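Local coordinates for protein particle-associated glycoside hydrolase (Acinetobacter phage Fri1, PDB 6C72) that probably cleaves the capsular polysaccharide of Acinetobacter baumannii as a trimeric phage tailspike, degrading the host capsule during virus entry, at residues Leu97-Glu103 with Pro131-Tyr136; Cys254-Phe259 with Tyr276-Thr281; Leu408-Ser412 with Asp430-Asn436. Residue numbers count along the deposited sequence, not the author numbering.

Contact 1. Residues Leu97-Glu103 with Pro131-Tyr136. With ZN (zinc ion), chain Q; ZN (zinc ion), chain D.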
loop_
_atom_site.group_PDB
_atom_site.type_symbol
_atom_site.label_atom_id
_atom_site.label_comp_id
_atom_site.label_asym_id
_atom_site.label_seq_id
_atom_site.Cartn_x
_atom_site.Cartn_y
_atom_site.Cartn_z
ATOM N N LEU A 97 -16.614 40.936 8.395
ATOM C CA LEU A 97 -17.257 39.822 9.081
ATOM C C LEU A 97 -17.187 40.019 10.596
ATOM O O LEU A 97 -16.141 40.385 11.139
ATOM C CB LEU A 97 -16.592 38.510 8.672
ATOM C CG LEU A 97 -17.313 37.247 9.136
ATOM C CD1 LEU A 97 -17.672 36.401 7.921
ATOM C CD2 LEU A 97 -16.445 36.471 10.092
ATOM N N ARG A 98 -18.310 39.808 11.280
ATOM C CA ARG A 98 -18.356 40.024 12.718
ATOM C C ARG A 98 -17.842 38.787 13.445
ATOM O O ARG A 98 -18.352 37.683 13.238
ATOM C CB ARG A 98 -19.780 40.360 13.171
ATOM C CG ARG A 98 -20.249 41.794 12.867
ATOM C CD ARG A 98 -21.715 42.031 13.298
ATOM N NE ARG A 98 -21.898 41.942 14.752
ATOM C CZ ARG A 98 -23.056 42.128 15.392
ATOM N NH1 ARG A 98 -24.164 42.422 14.709
ATOM N NH2 ARG A 98 -23.102 42.036 16.722
ATOM N N ALA A 99 -16.845 38.976 14.310
ATOM C CA ALA A 99 -16.167 37.868 14.979
ATOM C C ALA A 99 -16.800 37.536 16.332
ATOM O O ALA A 99 -17.595 38.301 16.887
ATOM C CB ALA A 99 -14.686 38.183 15.180
ATOM N N GLU A 100 -16.429 36.364 16.850
ATOM C CA GLU A 100 -16.774 35.915 18.204
ATOM C C GLU A 100 -18.265 36.018 18.507
ATOM O O GLU A 100 -18.664 36.233 19.650
ATOM C CB GLU A 100 -15.975 36.678 19.253
ATOM C CG GLU A 100 -14.500 36.675 18.982
ATOM C CD GLU A 100 -13.709 36.206 20.182
ATOM O OE1 GLU A 100 -13.683 34.976 20.431
ATOM O OE2 GLU A 100 -13.131 37.071 20.888
ATOM N N LEU A 101 -19.105 35.858 17.495
ATOM C CA LEU A 101 -20.540 35.857 17.716
ATOM C C LEU A 101 -20.973 34.531 18.332
ATOM O O LEU A 101 -20.339 33.495 18.136
ATOM C CB LEU A 101 -21.263 36.118 16.395
ATOM C CG LEU A 101 -21.105 37.558 15.881
ATOM C CD1 LEU A 101 -21.853 37.789 14.573
ATOM C CD2 LEU A 101 -21.579 38.561 16.944
ATOM N N LEU A 102 -22.049 34.572 19.108
ATOM C CA LEU A 102 -22.632 33.357 19.657
ATOM C C LEU A 102 -23.622 32.748 18.667
ATOM O O LEU A 102 -24.057 33.391 17.711
ATOM C CB LEU A 102 -23.303 33.642 20.998
ATOM C CG LEU A 102 -22.338 34.286 21.992
ATOM C CD1 LEU A 102 -23.058 34.775 23.246
ATOM C CD2 LEU A 102 -21.226 33.296 22.329
ATOM N N GLU A 103 -23.992 31.488 18.917
ATOM C CA GLU A 103 -24.957 30.831 18.039
ATOM C C GLU A 103 -26.280 31.588 17.994
ATOM O O GLU A 103 -26.996 31.526 16.987
ATOM C CB GLU A 103 -25.196 29.383 18.481
ATOM C CG GLU A 103 -26.043 28.585 17.491
ATOM C CD GLU A 103 -26.076 27.094 17.774
ATOM O OE1 GLU A 103 -25.896 26.697 18.939
ATOM O OE2 GLU A 103 -26.254 26.311 16.825
ATOM N N PRO A 131 -12.358 33.952 11.954
ATOM C CA PRO A 131 -12.075 34.104 13.383
ATOM C C PRO A 131 -12.840 33.052 14.177
ATOM O O PRO A 131 -13.596 32.259 13.641
ATOM C CB PRO A 131 -12.598 35.511 13.684
ATOM C CG PRO A 131 -13.788 35.618 12.786
ATOM C CD PRO A 131 -13.407 34.885 11.506
ATOM N N LYS A 132 -12.668 33.087 15.484
ATOM C CA LYS A 132 -13.537 32.310 16.351
ATOM C C LYS A 132 -14.955 32.883 16.310
ATOM O O LYS A 132 -15.179 34.032 15.926
ATOM C CB LYS A 132 -13.007 32.318 17.786
ATOM C CG LYS A 132 -11.666 31.616 17.946
ATOM C CD LYS A 132 -11.333 31.396 19.395
ATOM C CE LYS A 132 -10.864 32.677 20.036
ATOM N NZ LYS A 132 -10.740 32.463 21.487
ATOM N N GLY A 133 -15.915 32.054 16.687
ATOM C CA GLY A 133 -17.305 32.450 16.776
ATOM C C GLY A 133 -18.188 31.598 15.883
ATOM O O GLY A 133 -17.722 30.763 15.106
ATOM N N HIS A 134 -19.496 31.822 16.030
ATOM C CA HIS A 134 -20.487 31.210 15.152
ATOM C C HIS A 134 -20.700 32.122 13.955
ATOM O O HIS A 134 -20.866 33.336 14.114
ATOM C CB HIS A 134 -21.803 30.958 15.885
ATOM C CG HIS A 134 -21.723 29.858 16.900
ATOM N ND1 HIS A 134 -22.190 28.584 16.662
ATOM C CD2 HIS A 134 -21.187 29.832 18.147
ATOM C CE1 HIS A 134 -21.976 27.831 17.726
ATOM N NE2 HIS A 134 -21.360 28.561 18.637
ATOM N N ILE A 135 -20.645 31.542 12.762
ATOM C CA ILE A 135 -20.740 32.279 11.511
ATOM C C ILE A 135 -21.821 31.621 10.666
ATOM O O ILE A 135 -21.703 30.439 10.315
ATOM C CB ILE A 135 -19.399 32.293 10.763
ATOM C CG1 ILE A 135 -18.306 32.872 11.661
ATOM C CG2 ILE A 135 -19.513 33.100 9.486
ATOM C CD1 ILE A 135 -16.918 32.732 11.100
ATOM N N TYR A 136 -22.868 32.374 10.341
ATOM C CA TYR A 136 -23.903 31.917 9.416
ATOM C C TYR A 136 -23.585 32.538 8.066
ATOM O O TYR A 136 -23.868 33.715 7.831
ATOM C CB TYR A 136 -25.295 32.307 9.897
ATOM C CG TYR A 136 -25.729 31.642 11.190
ATOM C CD1 TYR A 136 -26.424 30.434 11.177
ATOM C CD2 TYR A 136 -25.470 32.235 12.423
ATOM C CE1 TYR A 136 -26.840 29.831 12.349
ATOM C CE2 TYR A 136 -25.875 31.633 13.603
ATOM C CZ TYR A 136 -26.561 30.432 13.561
ATOM O OH TYR A 136 -26.980 29.839 14.732
HETATM ZN ZN ZN Q . -26.345 24.621 18.282
HETATM ZN ZN ZN D . -20.821 28.063 20.490
HETATM O O HOH W 1 -18.394 34.937 14.837
HETATM O O HOH W 2 -22.037 28.431 22.228
HETATM O O HOH W 3 -21.064 25.559 20.505
HETATM O O HOH W 4 -19.285 29.227 21.002
HETATM O O HOH W 5 -26.399 23.151 16.929
#
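The loop 97-103 crosses the start of strand 133-140 and is tied to 131-136 at three points. E100 N donates to K132 O and H134 N, nearly straight, to L101 O (both 2.8 Å); Y136, chi1 m, brings its hydroxyl OH to E103 O (2.8 Å). Between the first two, G133 lets the backbones close to 3.8 Å from E100 CA to G133 CA; a CB there would clash with the backbone N of E100 and L101. The CA-to-CB bond of E100 (chi1 m) points away, yet the side chain returns to K132, OE1 lying 4.0 Å from NZ, beyond a salt bridge. H134, chi1 m, sets its imidazole face against CB of the extended (t,t) E103 in a CH-pi contact, 3.6 Å from CB to centroid. H134 ND1 is hydrogen-bonded to H182 NE2, while NE2 binds a zinc at 2.0 Å. E103 OE1 and OE2 hold a second zinc at 2.2 Å each, OE2 also hydrogen-bonding to S209 OG. Apolar L97 (chi1 t) and A99 pack on P131: L97 CD2 lies 3.7 Å from P131 CD, A99 CB 3.6 Å from P131 CG. The arrangement is that of a loop covering an early strand of a parallel beta-helix, with zinc sites.

Contact 2. Residues Cys254-Phe259 with Tyr276-Thr281; sequences CSNHYF and YCHDVT. With ZN (zinc ion), chain H.
Two residues with positive phi, N256 (62/43) and D279 (58/69), face each other across two parallel segments, so both chains kink at the same level; Asn and Asp tolerate this left-handed conformation relatively well. Register runs from C254-C277 to Y258-T281, CA atoms 4.7 to 5.1 Å apart, end-to-end directions 32° apart. Beyond the kink, T281 N donates to H257 O and F259 N to T281 O, both 2.9 Å. Before it, H278 N to C254 O is 3.2 Å, and N256 N to H278 O, 3.4 Å, is weak; H257 N to D279 O (3.2 Å) spans the corner. H257 and V280 share one sheet face, Y258 and T281 the other. F259 (chi1 m) sets CE1 3.9 Å from V280 CG1. Such in-register parallel pairs characterise successive beta-helix coils. H278 (chi1 p) lays its ring over S255 CB, 3.7 Å from CB to centroid; S255 OG, hydrogen-bonded to D227, accepts from a zinc-bound water. H278 ND1 donates to D279 OD1 (2.7 Å), orienting the ring and leaving NE2 available to bind zinc at 2.0 Å, alongside four waters.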
loop_
_atom_site.group_PDB
_atom_site.type_symbol
_atom_site.label_atom_id
_atom_site.label_comp_id
_atom_site.label_asym_id
_atom_site.label_seq_id
_atom_site.Cartn_x
_atom_site.Cartn_y
_atom_site.Cartn_z
ATOM N N CYS A 254 -13.702 14.770 -10.445
ATOM C CA CYS A 254 -14.047 14.850 -9.024
ATOM C C CYS A 254 -13.179 13.799 -8.318
ATOM O O CYS A 254 -13.623 12.678 -8.050
ATOM C CB CYS A 254 -15.530 14.620 -8.800
ATOM S SG CYS A 254 -16.061 14.885 -7.088
ATOM N N SER A 255 -11.924 14.144 -8.047
ATOM C CA SER A 255 -10.972 13.127 -7.633
ATOM C C SER A 255 -9.867 13.739 -6.788
ATOM O O SER A 255 -9.751 14.960 -6.660
ATOM C CB SER A 255 -10.366 12.418 -8.850
ATOM O OG SER A 255 -9.521 13.304 -9.571
ATOM N N ASN A 256 -9.016 12.859 -6.263
ATOM C CA ASN A 256 -7.842 13.257 -5.492
ATOM C C ASN A 256 -8.243 14.022 -4.230
ATOM O O ASN A 256 -7.665 15.056 -3.894
ATOM C CB ASN A 256 -6.880 14.073 -6.367
ATOM C CG ASN A 256 -5.538 14.295 -5.711
ATOM O OD1 ASN A 256 -5.069 13.452 -4.948
ATOM N ND2 ASN A 256 -4.915 15.434 -5.994
ATOM N N HIS A 257 -9.266 13.536 -3.536
ATOM C CA HIS A 257 -9.733 14.203 -2.333
ATOM C C HIS A 257 -9.098 13.569 -1.107
ATOM O O HIS A 257 -9.054 12.344 -0.980
ATOM C CB HIS A 257 -11.254 14.152 -2.235
ATOM C CG HIS A 257 -11.942 14.743 -3.424
ATOM N ND1 HIS A 257 -11.616 15.984 -3.924
ATOM C CD2 HIS A 257 -12.959 14.281 -4.190
ATOM C CE1 HIS A 257 -12.397 16.261 -4.954
ATOM N NE2 HIS A 257 -13.221 15.245 -5.134
ATOM N N TYR A 258 -8.659 14.407 -0.182
ATOM C CA TYR A 258 -7.896 13.950 0.962
ATOM C C TYR A 258 -8.473 14.538 2.241
ATOM O O TYR A 258 -8.700 15.748 2.323
ATOM C CB TYR A 258 -6.429 14.333 0.801
ATOM C CG TYR A 258 -5.573 13.780 1.892
ATOM C CD1 TYR A 258 -5.170 12.460 1.879
ATOM C CD2 TYR A 258 -5.186 14.580 2.959
ATOM C CE1 TYR A 258 -4.386 11.947 2.894
ATOM C CE2 TYR A 258 -4.407 14.084 3.967
ATOM C CZ TYR A 258 -4.018 12.763 3.936
ATOM O OH TYR A 258 -3.245 12.266 4.954
ATOM N N PHE A 259 -8.696 13.682 3.230
ATOM C CA PHE A 259 -9.235 14.074 4.526
ATOM C C PHE A 259 -8.389 13.450 5.624
ATOM O O PHE A 259 -8.122 12.244 5.597
ATOM C CB PHE A 259 -10.699 13.638 4.679
ATOM C CG PHE A 259 -11.585 14.112 3.562
ATOM C CD1 PHE A 259 -11.687 13.380 2.376
ATOM C CD2 PHE A 259 -12.306 15.289 3.690
ATOM C CE1 PHE A 259 -12.499 13.811 1.335
ATOM C CE2 PHE A 259 -13.129 15.735 2.652
ATOM C CZ PHE A 259 -13.224 14.987 1.459
ATOM N N TYR A 276 -20.228 10.140 -6.427
ATOM C CA TYR A 276 -19.662 10.158 -7.777
ATOM C C TYR A 276 -18.280 10.803 -7.662
ATOM O O TYR A 276 -18.178 12.032 -7.620
ATOM C CB TYR A 276 -20.574 10.919 -8.728
ATOM C CG TYR A 276 -20.231 10.906 -10.217
ATOM C CD1 TYR A 276 -19.116 10.243 -10.716
ATOM C CD2 TYR A 276 -21.045 11.591 -11.118
ATOM C CE1 TYR A 276 -18.827 10.262 -12.068
ATOM C CE2 TYR A 276 -20.769 11.624 -12.467
ATOM C CZ TYR A 276 -19.666 10.964 -12.946
ATOM O OH TYR A 276 -19.414 11.002 -14.307
ATOM N N CYS A 277 -17.238 9.972 -7.585
ATOM C CA CYS A 277 -15.877 10.444 -7.345
ATOM C C CYS A 277 -14.942 9.247 -7.395
ATOM O O CYS A 277 -15.375 8.094 -7.328
ATOM C CB CYS A 277 -15.747 11.161 -5.997
ATOM S SG CYS A 277 -16.328 10.182 -4.563
ATOM N N HIS A 278 -13.648 9.529 -7.506
ATOM C CA HIS A 278 -12.667 8.463 -7.378
ATOM C C HIS A 278 -11.400 9.009 -6.731
ATOM O O HIS A 278 -11.190 10.222 -6.649
ATOM C CB HIS A 278 -12.373 7.758 -8.728
ATOM C CG HIS A 278 -11.681 8.610 -9.751
ATOM N ND1 HIS A 278 -10.313 8.612 -9.916
ATOM C CD2 HIS A 278 -12.171 9.446 -10.698
ATOM C CE1 HIS A 278 -9.986 9.432 -10.898
ATOM N NE2 HIS A 278 -11.095 9.947 -11.391
ATOM N N ASP A 279 -10.592 8.079 -6.214
ATOM C CA ASP A 279 -9.309 8.351 -5.564
ATOM C C ASP A 279 -9.484 9.309 -4.380
ATOM O O ASP A 279 -9.030 10.450 -4.378
ATOM C CB ASP A 279 -8.287 8.861 -6.581
ATOM C CG ASP A 279 -7.719 7.733 -7.441
ATOM O OD1 ASP A 279 -8.301 7.388 -8.502
ATOM O OD2 ASP A 279 -6.684 7.172 -7.031
ATOM N N VAL A 280 -10.141 8.783 -3.351
ATOM C CA VAL A 280 -10.412 9.508 -2.120
ATOM C C VAL A 280 -9.744 8.787 -0.959
ATOM O O VAL A 280 -9.805 7.556 -0.862
ATOM C CB VAL A 280 -11.929 9.629 -1.881
ATOM C CG1 VAL A 280 -12.219 10.464 -0.617
ATOM C CG2 VAL A 280 -12.604 10.192 -3.117
ATOM N N THR A 281 -9.108 9.547 -0.073
ATOM C CA THR A 281 -8.439 8.955 1.074
ATOM C C THR A 281 -8.898 9.628 2.361
ATOM O O THR A 281 -8.887 10.858 2.467
ATOM C CB THR A 281 -6.915 9.047 0.939
ATOM O OG1 THR A 281 -6.498 8.280 -0.193
ATOM C CG2 THR A 281 -6.232 8.502 2.182
HETATM ZN ZN ZN H . -11.193 11.337 -12.887
HETATM O O HOH W 6 -9.266 12.535 -12.639
HETATM O O HOH W 7 -13.235 11.795 -12.922
HETATM O O HOH W 8 -10.792 9.885 -14.576
HETATM O O HOH W 9 -11.402 12.509 -14.858
#

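Contact 3. Residues Leu408-Ser412 with Asp430-Asn436; sequences LKGFS and DTTFENN
Neither segment forms a regular strand here, except that S412 is extended (-158/165); one bridge, G410 with T432 (CA-CA 5.0 Å), joins them. T432 N donates to K409 O (2.9 Å), K409 being opposite T431. D430 has positive phi (62/13), and a type II turn from F433 to N436, closed by N436 N to F433 O (3.0 Å), puts N435 at 63/16. An ST turn overlaps its start: T432 OG1 accepts from E434 N (3.1 Å). K409 (m,m,t,t) extends NZ to D430 OD2 in a 3.1 Å salt bridge; NZ also hydrogen-bonds to G405 O, and D430 OD1 accepts from T452 N. The CA-to-CB bond of F411 (chi1 t) points toward 430-436, its CB over the F433 ring face, 3.4 Å from CE1; the rings, centroids 5.0 Å apart and planes at 26°, barely overlap. N436 (chi1 t) suits a double role, ND2 donating to S412 OG (3.0 Å) while OD1 caps V438 N. One water links F411 N, T432 O and N436 ND2. This is loop packing between neighbouring beta-helix coils, where a chain turns into the short helix 438-441.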
loop_
_atom_site.group_PDB
_atom_site.type_symbol
_atom_site.label_atom_id
_atom_site.label_comp_id
_atom_site.label_asym_id
_atom_site.label_seq_id
_atom_site.Cartn_x
_atom_site.Cartn_y
_atom_site.Cartn_z
ATOM N N LEU A 408 -23.167 -8.945 18.541
ATOM C CA LEU A 408 -23.499 -10.196 17.870
ATOM C C LEU A 408 -22.258 -11.064 17.680
ATOM O O LEU A 408 -21.151 -10.570 17.456
ATOM C CB LEU A 408 -24.175 -9.930 16.524
ATOM C CG LEU A 408 -25.528 -9.218 16.633
ATOM C CD1 LEU A 408 -26.167 -9.022 15.262
ATOM C CD2 LEU A 408 -26.464 -9.972 17.573
ATOM N N LYS A 409 -22.453 -12.375 17.767
ATOM C CA LYS A 409 -21.356 -13.332 17.735
ATOM C C LYS A 409 -21.066 -13.911 16.352
ATOM O O LYS A 409 -20.113 -14.682 16.213
ATOM C CB LYS A 409 -21.651 -14.481 18.701
ATOM C CG LYS A 409 -21.929 -14.049 20.132
ATOM C CD LYS A 409 -20.656 -13.593 20.808
ATOM C CE LYS A 409 -20.869 -13.322 22.288
ATOM N NZ LYS A 409 -19.571 -12.987 22.939
ATOM N N GLY A 410 -21.863 -13.593 15.342
ATOM C CA GLY A 410 -21.675 -14.178 14.030
ATOM C C GLY A 410 -20.577 -13.510 13.226
ATOM O O GLY A 410 -20.074 -12.433 13.550
ATOM N N PHE A 411 -20.175 -14.180 12.146
ATOM C CA PHE A 411 -19.231 -13.543 11.232
ATOM C C PHE A 411 -19.943 -12.560 10.313
ATOM O O PHE A 411 -19.420 -11.477 10.025
ATOM C CB PHE A 411 -18.481 -14.595 10.420
ATOM C CG PHE A 411 -17.636 -14.023 9.314
ATOM C CD1 PHE A 411 -16.356 -13.572 9.569
ATOM C CD2 PHE A 411 -18.118 -13.959 8.016
ATOM C CE1 PHE A 411 -15.573 -13.055 8.563
ATOM C CE2 PHE A 411 -17.345 -13.441 6.998
ATOM C CZ PHE A 411 -16.071 -12.984 7.267
ATOM N N SER A 412 -21.135 -12.916 9.852
ATOM C CA SER A 412 -21.849 -12.103 8.884
ATOM C C SER A 412 -23.323 -12.443 8.974
ATOM O O SER A 412 -23.717 -13.442 9.575
ATOM C CB SER A 412 -21.316 -12.328 7.463
ATOM O OG SER A 412 -21.465 -13.681 7.070
ATOM N N ASP A 430 -15.055 -15.667 19.991
ATOM C CA ASP A 430 -16.405 -16.206 20.114
ATOM C C ASP A 430 -17.157 -16.220 18.789
ATOM O O ASP A 430 -18.374 -16.427 18.783
ATOM C CB ASP A 430 -17.253 -15.447 21.154
ATOM C CG ASP A 430 -16.732 -15.574 22.583
ATOM O OD1 ASP A 430 -16.161 -16.621 22.944
ATOM O OD2 ASP A 430 -16.950 -14.630 23.375
ATOM N N THR A 431 -16.472 -16.006 17.666
ATOM C CA THR A 431 -17.140 -15.935 16.369
ATOM C C THR A 431 -17.735 -17.284 15.992
ATOM O O THR A 431 -17.018 -18.288 15.930
ATOM C CB THR A 431 -16.162 -15.491 15.285
ATOM O OG1 THR A 431 -15.411 -14.365 15.748
ATOM C CG2 THR A 431 -16.920 -15.117 14.011
ATOM N N THR A 432 -19.040 -17.317 15.739
ATOM C CA THR A 432 -19.700 -18.538 15.301
ATOM C C THR A 432 -19.962 -18.494 13.800
ATOM O O THR A 432 -20.448 -17.486 13.269
ATOM C CB THR A 432 -21.012 -18.765 16.051
ATOM O OG1 THR A 432 -21.699 -19.879 15.463
ATOM C CG2 THR A 432 -21.902 -17.523 15.982
ATOM N N PHE A 433 -19.628 -19.590 13.118
ATOM C CA PHE A 433 -19.983 -19.808 11.722
ATOM C C PHE A 433 -21.089 -20.853 11.594
ATOM O O PHE A 433 -21.306 -21.383 10.501
ATOM C CB PHE A 433 -18.756 -20.236 10.910
ATOM C CG PHE A 433 -17.796 -19.110 10.577
ATOM C CD1 PHE A 433 -17.930 -18.381 9.390
ATOM C CD2 PHE A 433 -16.737 -18.798 11.436
ATOM C CE1 PHE A 433 -17.038 -17.355 9.077
ATOM C CE2 PHE A 433 -15.844 -17.780 11.123
ATOM C CZ PHE A 433 -15.999 -17.049 9.943
ATOM N N GLU A 434 -21.772 -21.182 12.695
ATOM C CA GLU A 434 -22.872 -22.140 12.650
ATOM C C GLU A 434 -23.974 -21.653 11.713
ATOM O O GLU A 434 -24.466 -20.527 11.839
ATOM C CB GLU A 434 -23.439 -22.377 14.055
ATOM C CG GLU A 434 -24.566 -23.426 14.104
ATOM C CD GLU A 434 -25.173 -23.648 15.501
ATOM O OE1 GLU A 434 -24.881 -22.854 16.428
ATOM O OE2 GLU A 434 -25.951 -24.620 15.672
ATOM N N ASN A 435 -24.351 -22.514 10.764
ATOM C CA ASN A 435 -25.376 -22.246 9.757
ATOM C C ASN A 435 -25.004 -21.093 8.831
ATOM O O ASN A 435 -25.867 -20.543 8.140
ATOM C CB ASN A 435 -26.739 -21.962 10.400
ATOM C CG ASN A 435 -27.147 -23.020 11.389
ATOM O OD1 ASN A 435 -27.612 -22.713 12.487
ATOM N ND2 ASN A 435 -26.952 -24.277 11.021
ATOM N N ASN A 436 -23.737 -20.699 8.797
ATOM C CA ASN A 436 -23.287 -19.624 7.925
ATOM C C ASN A 436 -22.646 -20.232 6.687
ATOM O O ASN A 436 -21.537 -20.771 6.757
ATOM C CB ASN A 436 -22.302 -18.702 8.631
ATOM C CG ASN A 436 -22.032 -17.439 7.826
ATOM O OD1 ASN A 436 -22.232 -17.428 6.612
ATOM N ND2 ASN A 436 -21.585 -16.376 8.487
HETATM O O HOH W 10 -21.888 -16.398 11.158
HETATM O O HOH W 11 -23.632 -14.966 6.091
#

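In the fold
The three contacts follow one another along the chain and mark three widely spaced levels of one elongated parallel beta-helix, contact 1 near its N-terminal end, contact 2 in the middle and contact 3 towards the C-terminal end. The centres of contacts 1 and 2 lie about 31 Å apart. Those of contacts 2 and 3 lie about 35 Å apart. Contacts 1 and 2 reach the same sheet and hold zinc ligands, whereas contact 3 holds none, F411 being about 11 Å from E424 between side chains. Contact 2 alone meets another subunit: N352 of the second subunit hydrogen-bonds to D279, and E260 of that subunit to N256. No contact includes an identified catalytic residue, so the zinc ligands should not be read as an active site.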